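Local coordinates for protein peroxisomal acyl-coenzyme A oxidase 1 (PDB 1W07) that catalyses the FAD-dependent desaturation of long- and medium-chain acyl-CoAs to 2-trans-enoyl-CoAs, passing electrons to oxygen to give hydrogen peroxide, at residues Leu7-Arg11 and Arg305-Val309; Gln323-Lys328 and Tyr593-Arg597; Arg333-Leu337 and Glu394-Leu398. The protein carries 1 engineered substitution. One frame throughout, in Å; residues are numbered along the deposited sequence.

In the fold
The three contacts illustrate how chemistry follows position in a mainly helical enzyme. Contact 1 is the buried one, where the N-terminal turn meets the end of helix 278-309 mainly through aliphatic groups, with two arginines side by side. Contacts 2 and 3 are partly buried, each built round an arginine salt bridge, and both touch FAD and the second subunit. Contacts 1 and 2 lie about 28 Å from the chain centre and contact 3 about 18 Å, centre to centre. Contact 1 joins contact 2 through a salt bridge between Glu10 OE1 and Arg597 NH1 (2.9 Å). Helix 328-363 links the other two: its start belongs to contact 2, its next turns to contact 3, and Phe335 packs on Val596.

Contact 1 of 3, residues Leu7-Arg11 and Arg305-Val309; sequences LADER and RYSAV
Leu7, at the N-cap position before helix 8-12, packs its side chain against the last turn of helix 278-309. Within the helical turn that follows it, Arg11 N donates to Leu7 O (3.0 Å). Its CA lies 7.4 Å from that of Val309, the closest CA pair. In the m, t rotamer its two methyls separate: CD2 meets Ala308 CB at 3.6 Å and Val309 CG2 at 4.0 Å, while CD1 rests 4.0 Å from Arg305 CB. Ala308, small and pointing toward the turn, also receives Glu10 CG at 4.1 Å from its CB. Arg305, with an extended m, t, t side chain, brings its NE within 3.7 Å of Arg11 NH2. The N-terminal turn thus packs by aliphatic contact on the end of helix 278-309, in the C-alpha1 region, with salt bridges from Glu10 to Lys13 and Arg597 alongside. Asp605 salt-bridges both arginines, which offsets their repulsion, so two cations can lie side by side at a contact with no attractive polar pair of its own.

Contact 2 of 3, residues Gln323-Lys328 and Tyr593-Arg597; sequences QVIDYK and YTQVR. With FAD (flavin-adenine dinucleotide), chain C.
A single carboxylate oxygen takes two N-H groups from one arginine here: Asp326 OD1 accepts from Arg597 NE (2.7 Å) and Arg597 NH2 (2.9 Å), a salt bridge that leaves Asp326 OD2 outside the pairing. Asp326 closes a short 3-10 segment, 324-326, in the loop between helices 278-309 and 328-363. The turn is held by Asp326 N to Gln323 O (2.9 Å) and Tyr327 N to Val324 O (3.0 Å), and Tyr327 is then the N-cap of the second helix. Opposite lies the C-terminal end of helix 579-596, with CA atoms 7.3 Å apart for Asp326 and Arg597 and 7.7 Å for Lys328 and Tyr593. Arg597 adopts t, p, t; Ile325 CG2 covers one face of its guanidinium, 3.5 Å from NE, while Glu10 engages its NH1. Lys328, folded m, m, t, m, runs its CE to 4.1 Å from Tyr593 CB and donates from NZ to Thr594 OG1 (3.0 Å) as well as to Gln331. On the cofactor side, Tyr327 lays a ring face against the adenine, CE1 lying 3.4 Å from FAD C6A, and Val324 CG1 sits 3.2 Å from FAD O4B. Thus a salt bridge and a charged-to-neutral hydrogen bond, from Asp326 and Lys328, tie the loop and helix start lining the adenosine pocket to the end of helix 579-596.

Contact 3 of 3, residues Arg333-Leu337 and Glu394-Leu398; sequences RLFPL and ECRKL. With FAD (flavin-adenine dinucleotide), chain C.
Arg333 NE donates to Glu394 OE1 at 2.9 Å with an almost straight N-H...O angle of 176°, forming the salt bridge between these two helices. The arginine, in m, t, p, carries its guanidinium on past the carboxylate to the cofactor, where NH1 makes weak hydrogen bonds to FAD O2B (3.3 Å) and FAD O3B (3.2 Å), the hydroxyls of the adenosine ribose. A water accepts from Arg333 NH2 and donates to Lys397 O, both at 2.8 Å. Leu398 CD2 lies over one face of the guanidinium, 3.4 Å from Arg333 CZ, and Leu398 O comes within 3.3 Å of FAD C4B. Farther out the contact turns apolar: Leu398 CD1 meets Leu334 CB at 3.9 Å, and Leu337 CD1 reaches Cys395 SG at 3.8 Å. The segments' axes approach to 10.5 Å and cross at -143°, running roughly antiparallel, with CA pairs Leu334-Cys395 at 7.1 Å and Arg333-Glu394 at 7.7 Å. The helical pattern breaks at Pro336, whose nitrogen carries no hydrogen; Leu337 N keeps only a weak bond to Leu334 O (2.9 Å). Val428 of the second subunit packs on Arg333. Such consecutive antiparallel helices build the C-alpha1 domain, counterpart of the C-terminal helical domain of acyl-CoA dehydrogenases, and here frame the adenosine part of an FAD site shared between subunits.

Contact 1 of 3, residues Leu7-Arg11 and Arg305-Val309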
loop_
_atom_site.group_PDB
_atom_site.type_symbol
_atom_site.label_atom_id
_atom_site.label_comp_id
_atom_site.label_asym_id
_atom_site.label_seq_id
_atom_site.Cartn_x
_atom_site.Cartn_y
_atom_site.Cartn_z
ATOM N N LEU B 7 -18.069 2.328 22.925
ATOM C CA LEU B 7 -17.318 3.564 22.735
ATOM C C LEU B 7 -18.069 4.727 23.378
ATOM O O LEU B 7 -17.737 5.890 23.149
ATOM C CB LEU B 7 -17.107 3.817 21.229
ATOM C CG LEU B 7 -16.063 2.918 20.543
ATOM C CD1 LEU B 7 -16.188 2.970 18.996
ATOM C CD2 LEU B 7 -14.667 3.354 21.021
ATOM N N ALA B 8 -19.071 4.409 24.198
ATOM C CA ALA B 8 -19.877 5.441 24.845
ATOM C C ALA B 8 -19.048 6.463 25.601
ATOM O O ALA B 8 -19.300 7.658 25.486
ATOM C CB ALA B 8 -20.908 4.818 25.781
ATOM N N ASP B 9 -18.073 5.994 26.372
ATOM C CA ASP B 9 -17.212 6.887 27.136
ATOM C C ASP B 9 -16.385 7.776 26.212
ATOM O O ASP B 9 -16.203 8.966 26.478
ATOM C CB ASP B 9 -16.286 6.077 28.052
ATOM C CG ASP B 9 -15.410 6.958 28.918
ATOM O OD1 ASP B 9 -15.966 7.841 29.602
ATOM O OD2 ASP B 9 -14.171 6.778 28.917
ATOM N N GLU B 10 -15.885 7.208 25.115
ATOM C CA GLU B 10 -15.089 7.982 24.159
ATOM C C GLU B 10 -15.927 9.129 23.598
ATOM O O GLU B 10 -15.462 10.257 23.481
ATOM C CB GLU B 10 -14.606 7.088 23.006
ATOM C CG GLU B 10 -13.425 6.211 23.367
ATOM C CD GLU B 10 -12.227 7.026 23.834
ATOM O OE1 GLU B 10 -11.992 8.097 23.250
ATOM O OE2 GLU B 10 -11.522 6.597 24.774
ATOM N N ARG B 11 -17.174 8.823 23.259
ATOM C CA ARG B 11 -18.066 9.826 22.715
ATOM C C ARG B 11 -18.397 10.907 23.752
ATOM O O ARG B 11 -18.709 12.049 23.397
ATOM C CB ARG B 11 -19.341 9.161 22.184
ATOM C CG ARG B 11 -19.031 8.093 21.116
ATOM C CD ARG B 11 -20.200 7.766 20.171
ATOM N NE ARG B 11 -19.684 7.164 18.932
ATOM C CZ ARG B 11 -19.585 5.858 18.689
ATOM N NH1 ARG B 11 -19.989 4.955 19.585
ATOM N NH2 ARG B 11 -19.014 5.446 17.562
ATOM N N ARG B 305 -11.777 4.255 15.416
ATOM C CA ARG B 305 -12.612 3.496 16.339
ATOM C C ARG B 305 -11.873 2.265 16.847
ATOM O O ARG B 305 -11.842 2.005 18.053
ATOM C CB ARG B 305 -13.931 3.099 15.660
ATOM C CG ARG B 305 -14.847 4.285 15.362
ATOM C CD ARG B 305 -16.109 3.837 14.646
ATOM N NE ARG B 305 -17.068 4.929 14.502
ATOM C CZ ARG B 305 -18.107 4.913 13.681
ATOM N NH1 ARG B 305 -18.919 5.958 13.625
ATOM N NH2 ARG B 305 -18.328 3.860 12.910
ATOM N N TYR B 306 -11.262 1.499 15.944
ATOM C CA TYR B 306 -10.533 0.329 16.411
ATOM C C TYR B 306 -9.390 0.701 17.362
ATOM O O TYR B 306 -9.074 -0.060 18.275
ATOM C CB TYR B 306 -9.972 -0.463 15.241
ATOM C CG TYR B 306 -9.288 -1.731 15.687
ATOM C CD1 TYR B 306 -10.025 -2.790 16.225
ATOM C CD2 TYR B 306 -7.904 -1.875 15.587
ATOM C CE1 TYR B 306 -9.396 -3.959 16.646
ATOM C CE2 TYR B 306 -7.269 -3.039 16.010
ATOM C CZ TYR B 306 -8.016 -4.073 16.535
ATOM O OH TYR B 306 -7.382 -5.222 16.948
ATOM N N SER B 307 -8.760 1.856 17.145
ATOM C CA SER B 307 -7.648 2.293 17.998
ATOM C C SER B 307 -8.132 2.605 19.413
ATOM O O SER B 307 -7.373 2.510 20.374
ATOM C CB SER B 307 -6.968 3.535 17.419
ATOM O OG SER B 307 -6.297 3.248 16.199
ATOM N N ALA B 308 -9.397 2.984 19.523
ATOM C CA ALA B 308 -9.997 3.304 20.816
ATOM C C ALA B 308 -10.463 2.029 21.515
ATOM O O ALA B 308 -10.575 1.989 22.741
ATOM C CB ALA B 308 -11.168 4.253 20.627
ATOM N N VAL B 309 -10.737 0.991 20.730
ATOM C CA VAL B 309 -11.186 -0.284 21.294
ATOM C C VAL B 309 -9.993 -1.166 21.653
ATOM O O VAL B 309 -9.948 -1.760 22.730
ATOM C CB VAL B 309 -12.076 -1.070 20.296
ATOM C CG1 VAL B 309 -12.281 -2.492 20.790
ATOM C CG2 VAL B 309 -13.427 -0.379 20.129
#

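Contact 2 of 3, residues Gln323-Lys328 and Tyr593-Arg597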
loop_
_atom_site.group_PDB
_atom_site.type_symbol
_atom_site.label_atom_id
_atom_site.label_comp_id
_atom_site.label_asym_id
_atom_site.label_seq_id
_atom_site.Cartn_x
_atom_site.Cartn_y
_atom_site.Cartn_z
ATOM N N GLN B 323 -5.409 1.921 25.712
ATOM C CA GLN B 323 -5.954 1.984 24.358
ATOM C C GLN B 323 -4.805 2.417 23.441
ATOM O O GLN B 323 -4.084 3.378 23.752
ATOM C CB GLN B 323 -7.082 3.006 24.311
ATOM C CG GLN B 323 -8.301 2.605 25.125
ATOM C CD GLN B 323 -9.188 3.788 25.423
ATOM O OE1 GLN B 323 -8.908 4.566 26.334
ATOM N NE2 GLN B 323 -10.247 3.953 24.639
ATOM N N VAL B 324 -4.617 1.733 22.315
ATOM C CA VAL B 324 -3.508 2.088 21.443
ATOM C C VAL B 324 -3.595 3.512 20.950
ATOM O O VAL B 324 -2.570 4.138 20.678
ATOM C CB VAL B 324 -3.353 1.108 20.236
ATOM C CG1 VAL B 324 -3.031 -0.286 20.766
ATOM C CG2 VAL B 324 -4.600 1.115 19.360
ATOM N N ILE B 325 -4.811 4.049 20.876
ATOM C CA ILE B 325 -4.987 5.419 20.415
ATOM C C ILE B 325 -4.356 6.442 21.372
ATOM O O ILE B 325 -4.226 7.619 21.023
ATOM C CB ILE B 325 -6.474 5.750 20.211
ATOM C CG1 ILE B 325 -6.607 7.034 19.384
ATOM C CG2 ILE B 325 -7.178 5.906 21.555
ATOM C CD1 ILE B 325 -8.040 7.321 18.915
ATOM N N ASP B 326 -3.968 5.991 22.566
ATOM C CA ASP B 326 -3.319 6.842 23.577
ATOM C C ASP B 326 -1.808 7.003 23.287
ATOM O O ASP B 326 -1.160 7.881 23.842
ATOM C CB ASP B 326 -3.442 6.225 24.978
ATOM C CG ASP B 326 -4.795 6.462 25.641
ATOM O OD1 ASP B 326 -5.743 6.940 24.979
ATOM O OD2 ASP B 326 -4.897 6.148 26.849
ATOM N N TYR B 327 -1.246 6.135 22.449
ATOM C CA TYR B 327 0.186 6.180 22.137
ATOM C C TYR B 327 0.502 7.245 21.091
ATOM O O TYR B 327 -0.155 7.313 20.053
ATOM C CB TYR B 327 0.657 4.807 21.642
ATOM C CG TYR B 327 0.582 3.708 22.693
ATOM C CD1 TYR B 327 0.096 2.439 22.369
ATOM C CD2 TYR B 327 1.007 3.934 24.006
ATOM C CE1 TYR B 327 0.028 1.426 23.324
ATOM C CE2 TYR B 327 0.947 2.926 24.966
ATOM C CZ TYR B 327 0.451 1.675 24.621
ATOM O OH TYR B 327 0.326 0.701 25.588
ATOM N N LYS B 328 1.511 8.074 21.363
ATOM C CA LYS B 328 1.899 9.150 20.457
ATOM C C LYS B 328 2.249 8.698 19.039
ATOM O O LYS B 328 2.004 9.427 18.087
ATOM C CB LYS B 328 3.037 9.980 21.081
ATOM C CG LYS B 328 2.528 11.041 22.060
ATOM C CD LYS B 328 1.721 12.105 21.315
ATOM C CE LYS B 328 1.020 13.117 22.234
ATOM N NZ LYS B 328 -0.184 12.598 22.954
ATOM N N TYR B 593 -1.902 16.893 19.176
ATOM C CA TYR B 593 -2.339 15.504 19.190
ATOM C C TYR B 593 -3.087 15.249 20.508
ATOM O O TYR B 593 -4.206 14.714 20.515
ATOM C CB TYR B 593 -1.144 14.560 19.082
ATOM C CG TYR B 593 -0.469 14.528 17.712
ATOM C CD1 TYR B 593 -1.152 14.886 16.549
ATOM C CD2 TYR B 593 0.838 14.067 17.577
ATOM C CE1 TYR B 593 -0.545 14.783 15.272
ATOM C CE2 TYR B 593 1.459 13.952 16.321
ATOM C CZ TYR B 593 0.763 14.309 15.174
ATOM O OH TYR B 593 1.387 14.167 13.943
ATOM N N THR B 594 -2.465 15.637 21.622
ATOM C CA THR B 594 -3.058 15.474 22.945
ATOM C C THR B 594 -4.411 16.163 23.034
ATOM O O THR B 594 -5.306 15.684 23.719
ATOM C CB THR B 594 -2.125 16.041 24.016
ATOM O OG1 THR B 594 -0.903 15.297 23.993
ATOM C CG2 THR B 594 -2.763 15.957 25.424
ATOM N N GLN B 595 -4.560 17.290 22.344
ATOM C CA GLN B 595 -5.828 18.003 22.367
ATOM C C GLN B 595 -6.890 17.301 21.525
ATOM O O GLN B 595 -8.072 17.291 21.872
ATOM C CB GLN B 595 -5.642 19.434 21.864
ATOM C CG GLN B 595 -4.891 20.311 22.841
ATOM C CD GLN B 595 -4.495 21.647 22.257
ATOM O OE1 GLN B 595 -5.341 22.421 21.815
ATOM N NE2 GLN B 595 -3.197 21.926 22.254
ATOM N N VAL B 596 -6.474 16.698 20.417
ATOM C CA VAL B 596 -7.415 16.016 19.536
ATOM C C VAL B 596 -7.816 14.644 20.051
ATOM O O VAL B 596 -8.923 14.172 19.775
ATOM C CB VAL B 596 -6.827 15.901 18.108
ATOM C CG1 VAL B 596 -7.639 14.912 17.255
ATOM C CG2 VAL B 596 -6.831 17.273 17.473
ATOM N N ARG B 597 -6.921 14.012 20.807
ATOM C CA ARG B 597 -7.162 12.673 21.357
ATOM C C ARG B 597 -8.563 12.402 21.903
ATOM O O ARG B 597 -9.205 11.422 21.514
ATOM C CB ARG B 597 -6.127 12.366 22.444
ATOM C CG ARG B 597 -6.483 11.179 23.371
ATOM C CD ARG B 597 -6.626 9.872 22.621
ATOM N NE ARG B 597 -7.041 8.792 23.522
ATOM C CZ ARG B 597 -8.302 8.423 23.719
ATOM N NH1 ARG B 597 -9.289 9.034 23.071
ATOM N NH2 ARG B 597 -8.573 7.435 24.555
HETATM P PA FAD C . -1.090 -4.656 18.216
HETATM O O1A FAD C . 0.142 -4.964 18.978
HETATM O O2A FAD C . -2.399 -4.776 18.898
HETATM O O5B FAD C . -0.939 -3.185 17.582
HETATM C C5B FAD C . -2.044 -2.517 16.964
HETATM C C4B FAD C . -1.711 -1.033 16.775
HETATM O O4B FAD C . -1.309 -0.533 18.068
HETATM C C3B FAD C . -0.502 -0.859 15.851
HETATM O O3B FAD C . -0.541 0.436 15.247
HETATM C C2B FAD C . 0.662 -0.962 16.834
HETATM O O2B FAD C . 1.789 -0.246 16.321
HETATM C C1B FAD C . 0.077 -0.156 17.997
HETATM N N9A FAD C . 0.756 -0.480 19.269
HETATM C C8A FAD C . 0.586 -1.593 19.985
HETATM N N7A FAD C . 1.337 -1.542 21.082
HETATM C C5A FAD C . 1.984 -0.380 21.072
HETATM C C6A FAD C . 2.886 0.213 21.946
HETATM N N6A FAD C . 3.232 -0.392 23.077
HETATM N N1A FAD C . 3.387 1.483 21.632
HETATM C C2A FAD C . 2.969 2.120 20.456
HETATM N N3A FAD C . 2.112 1.520 19.647
HETATM C C4A FAD C . 1.617 0.302 19.923
HETATM N N1 FAD C . 0.444 -15.741 15.666
HETATM C C2 FAD C . 0.738 -17.025 16.141
HETATM O O2 FAD C . 0.720 -17.253 17.348
HETATM N N3 FAD C . 1.002 -18.048 15.220
HETATM C C4 FAD C . 0.957 -17.790 13.843
HETATM O O4 FAD C . 1.183 -18.696 13.044
HETATM C C4X FAD C . 0.662 -16.513 13.382
HETATM N N5 FAD C . 0.552 -16.260 12.007
HETATM C C5X FAD C . 0.222 -14.984 11.532
HETATM C C6 FAD C . -0.017 -14.781 10.177
HETATM C C7 FAD C . -0.496 -13.550 9.730
HETATM C C7M FAD C . -0.797 -13.367 8.241
HETATM C C8 FAD C . -0.726 -12.518 10.641
HETATM C C8M FAD C . -1.297 -11.168 10.193
HETATM C C9 FAD C . -0.468 -12.722 11.993
HETATM C C9A FAD C . 0.005 -13.953 12.448
HETATM N N10 FAD C . 0.168 -14.191 13.819
HETATM C C10 FAD C . 0.413 -15.489 14.289
HETATM C "C1'" FAD C . -0.004 -13.094 14.801
HETATM C "C2'" FAD C . 1.239 -12.197 14.752
HETATM O "O2'" FAD C . 2.413 -12.999 14.918
HETATM C "C3'" FAD C . 1.259 -11.074 15.793
HETATM O "O3'" FAD C . 1.129 -11.625 17.107
HETATM C "C4'" FAD C . 0.148 -10.045 15.569
HETATM O "O4'" FAD C . -0.006 -9.744 14.180
HETATM C "C5'" FAD C . 0.474 -8.761 16.331
HETATM O "O5'" FAD C . -0.422 -7.726 15.925
HETATM P P FAD C . -1.510 -7.125 16.944
HETATM O O1P FAD C . -2.843 -7.332 16.335
HETATM O O2P FAD C . -1.255 -7.663 18.299
HETATM O O3P FAD C . -1.139 -5.561 16.887
#

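Contact 3 of 3, residues Arg333-Leu337 and Glu394-Leu398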
loop_
_atom_site.group_PDB
_atom_site.type_symbol
_atom_site.label_atom_id
_atom_site.label_comp_id
_atom_site.label_asym_id
_atom_site.label_seq_id
_atom_site.Cartn_x
_atom_site.Cartn_y
_atom_site.Cartn_z
ATOM N N ARG B 333 0.541 8.822 13.445
ATOM C CA ARG B 333 0.267 8.122 12.188
ATOM C C ARG B 333 -1.191 8.313 11.743
ATOM O O ARG B 333 -1.482 8.432 10.545
ATOM C CB ARG B 333 0.564 6.622 12.353
ATOM C CG ARG B 333 2.050 6.302 12.571
ATOM C CD ARG B 333 2.242 4.959 13.279
ATOM N NE ARG B 333 1.832 3.833 12.452
ATOM C CZ ARG B 333 1.659 2.594 12.909
ATOM N NH1 ARG B 333 1.855 2.317 14.193
ATOM N NH2 ARG B 333 1.289 1.622 12.080
ATOM N N LEU B 334 -2.094 8.372 12.717
ATOM C CA LEU B 334 -3.525 8.492 12.453
ATOM C C LEU B 334 -4.085 9.906 12.378
ATOM O O LEU B 334 -4.822 10.228 11.453
ATOM C CB LEU B 334 -4.290 7.709 13.527
ATOM C CG LEU B 334 -5.824 7.838 13.568
ATOM C CD1 LEU B 334 -6.445 7.199 12.337
ATOM C CD2 LEU B 334 -6.333 7.164 14.831
ATOM N N PHE B 335 -3.743 10.743 13.361
ATOM C CA PHE B 335 -4.266 12.103 13.396
ATOM C C PHE B 335 -3.936 12.954 12.167
ATOM O O PHE B 335 -4.751 13.777 11.755
ATOM C CB PHE B 335 -3.822 12.798 14.688
ATOM C CG PHE B 335 -4.474 12.230 15.934
ATOM C CD1 PHE B 335 -4.131 12.734 17.188
ATOM C CD2 PHE B 335 -5.420 11.205 15.862
ATOM C CE1 PHE B 335 -4.715 12.228 18.345
ATOM C CE2 PHE B 335 -6.020 10.685 17.026
ATOM C CZ PHE B 335 -5.658 11.206 18.270
ATOM N N PRO B 336 -2.744 12.777 11.573
ATOM C CA PRO B 336 -2.447 13.572 10.376
ATOM C C PRO B 336 -3.412 13.146 9.255
ATOM O O PRO B 336 -3.815 13.966 8.427
ATOM C CB PRO B 336 -0.989 13.212 10.085
ATOM C CG PRO B 336 -0.422 12.989 11.479
ATOM C CD PRO B 336 -1.522 12.156 12.110
ATOM N N LEU B 337 -3.808 11.872 9.235
ATOM C CA LEU B 337 -4.749 11.391 8.208
ATOM C C LEU B 337 -6.168 11.903 8.472
ATOM O O LEU B 337 -6.939 12.183 7.540
ATOM C CB LEU B 337 -4.746 9.868 8.167
ATOM C CG LEU B 337 -3.391 9.217 7.819
ATOM C CD1 LEU B 337 -3.591 7.719 7.753
ATOM C CD2 LEU B 337 -2.862 9.761 6.494
ATOM N N GLU B 394 -2.111 2.772 5.391
ATOM C CA GLU B 394 -1.538 3.044 6.707
ATOM C C GLU B 394 -2.594 2.793 7.790
ATOM O O GLU B 394 -2.271 2.355 8.905
ATOM C CB GLU B 394 -1.053 4.484 6.778
ATOM C CG GLU B 394 -0.483 4.897 8.131
ATOM C CD GLU B 394 0.819 4.173 8.529
ATOM O OE1 GLU B 394 1.275 4.415 9.660
ATOM O OE2 GLU B 394 1.383 3.383 7.742
ATOM N N CYS B 395 -3.858 3.051 7.473
ATOM C CA CYS B 395 -4.908 2.813 8.454
ATOM C C CYS B 395 -5.029 1.320 8.668
ATOM O O CYS B 395 -5.376 0.876 9.762
ATOM C CB CYS B 395 -6.243 3.394 7.985
ATOM S SG CYS B 395 -6.369 5.190 8.137
ATOM N N ARG B 396 -4.737 0.537 7.629
ATOM C CA ARG B 396 -4.827 -0.904 7.777
ATOM C C ARG B 396 -3.733 -1.369 8.744
ATOM O O ARG B 396 -3.999 -2.168 9.646
ATOM C CB ARG B 396 -4.704 -1.599 6.415
ATOM C CG ARG B 396 -5.035 -3.094 6.455
ATOM C CD ARG B 396 -4.631 -3.766 5.162
ATOM N NE ARG B 396 -3.182 -3.692 5.004
ATOM C CZ ARG B 396 -2.315 -4.359 5.760
ATOM N NH1 ARG B 396 -2.740 -5.189 6.710
ATOM N NH2 ARG B 396 -1.020 -4.168 5.590
ATOM N N LYS B 397 -2.513 -0.851 8.585
ATOM C CA LYS B 397 -1.410 -1.225 9.462
ATOM C C LYS B 397 -1.687 -0.775 10.896
ATOM O O LYS B 397 -1.238 -1.404 11.861
ATOM C CB LYS B 397 -0.094 -0.599 8.979
ATOM C CG LYS B 397 0.412 -1.145 7.640
ATOM C CD LYS B 397 1.914 -0.881 7.495
ATOM C CE LYS B 397 2.469 -1.495 6.211
ATOM N NZ LYS B 397 1.985 -0.793 4.988
ATOM N N LEU B 398 -2.412 0.328 11.038
ATOM C CA LEU B 398 -2.745 0.845 12.358
ATOM C C LEU B 398 -3.656 -0.120 13.120
ATOM O O LEU B 398 -3.775 -0.036 14.346
ATOM C CB LEU B 398 -3.416 2.219 12.229
ATOM C CG LEU B 398 -2.437 3.354 11.894
ATOM C CD1 LEU B 398 -3.198 4.604 11.488
ATOM C CD2 LEU B 398 -1.559 3.628 13.105
HETATM P PA FAD C . -1.090 -4.656 18.216
HETATM O O1A FAD C . 0.142 -4.964 18.978
HETATM O O2A FAD C . -2.399 -4.776 18.898
HETATM O O5B FAD C . -0.939 -3.185 17.582
HETATM C C5B FAD C . -2.044 -2.517 16.964
HETATM C C4B FAD C . -1.711 -1.033 16.775
HETATM O O4B FAD C . -1.309 -0.533 18.068
HETATM C C3B FAD C . -0.502 -0.859 15.851
HETATM O O3B FAD C . -0.541 0.436 15.247
HETATM C C2B FAD C . 0.662 -0.962 16.834
HETATM O O2B FAD C . 1.789 -0.246 16.321
HETATM C C1B FAD C . 0.077 -0.156 17.997
HETATM N N9A FAD C . 0.756 -0.480 19.269
HETATM C C8A FAD C . 0.586 -1.593 19.985
HETATM N N7A FAD C . 1.337 -1.542 21.082
HETATM C C5A FAD C . 1.984 -0.380 21.072
HETATM C C6A FAD C . 2.886 0.213 21.946
HETATM N N6A FAD C . 3.232 -0.392 23.077
HETATM N N1A FAD C . 3.387 1.483 21.632
HETATM C C2A FAD C . 2.969 2.120 20.456
HETATM N N3A FAD C . 2.112 1.520 19.647
HETATM C C4A FAD C . 1.617 0.302 19.923
HETATM N N1 FAD C . 0.444 -15.741 15.666
HETATM C C2 FAD C . 0.738 -17.025 16.141
HETATM O O2 FAD C . 0.720 -17.253 17.348
HETATM N N3 FAD C . 1.002 -18.048 15.220
HETATM C C4 FAD C . 0.957 -17.790 13.843
HETATM O O4 FAD C . 1.183 -18.696 13.044
HETATM C C4X FAD C . 0.662 -16.513 13.382
HETATM N N5 FAD C . 0.552 -16.260 12.007
HETATM C C5X FAD C . 0.222 -14.984 11.532
HETATM C C6 FAD C . -0.017 -14.781 10.177
HETATM C C7 FAD C . -0.496 -13.550 9.730
HETATM C C7M FAD C . -0.797 -13.367 8.241
HETATM C C8 FAD C . -0.726 -12.518 10.641
HETATM C C8M FAD C . -1.297 -11.168 10.193
HETATM C C9 FAD C . -0.468 -12.722 11.993
HETATM C C9A FAD C . 0.005 -13.953 12.448
HETATM N N10 FAD C . 0.168 -14.191 13.819
HETATM C C10 FAD C . 0.413 -15.489 14.289
HETATM C "C1'" FAD C . -0.004 -13.094 14.801
HETATM C "C2'" FAD C . 1.239 -12.197 14.752
HETATM O "O2'" FAD C . 2.413 -12.999 14.918
HETATM C "C3'" FAD C . 1.259 -11.074 15.793
HETATM O "O3'" FAD C . 1.129 -11.625 17.107
HETATM C "C4'" FAD C . 0.148 -10.045 15.569
HETATM O "O4'" FAD C . -0.006 -9.744 14.180
HETATM C "C5'" FAD C . 0.474 -8.761 16.331
HETATM O "O5'" FAD C . -0.422 -7.726 15.925
HETATM P P FAD C . -1.510 -7.125 16.944
HETATM O O1P FAD C . -2.843 -7.332 16.335
HETATM O O2P FAD C . -1.255 -7.663 18.299
HETATM O O3P FAD C . -1.139 -5.561 16.887
HETATM O O HOH W 1 1.400 -1.093 12.848
#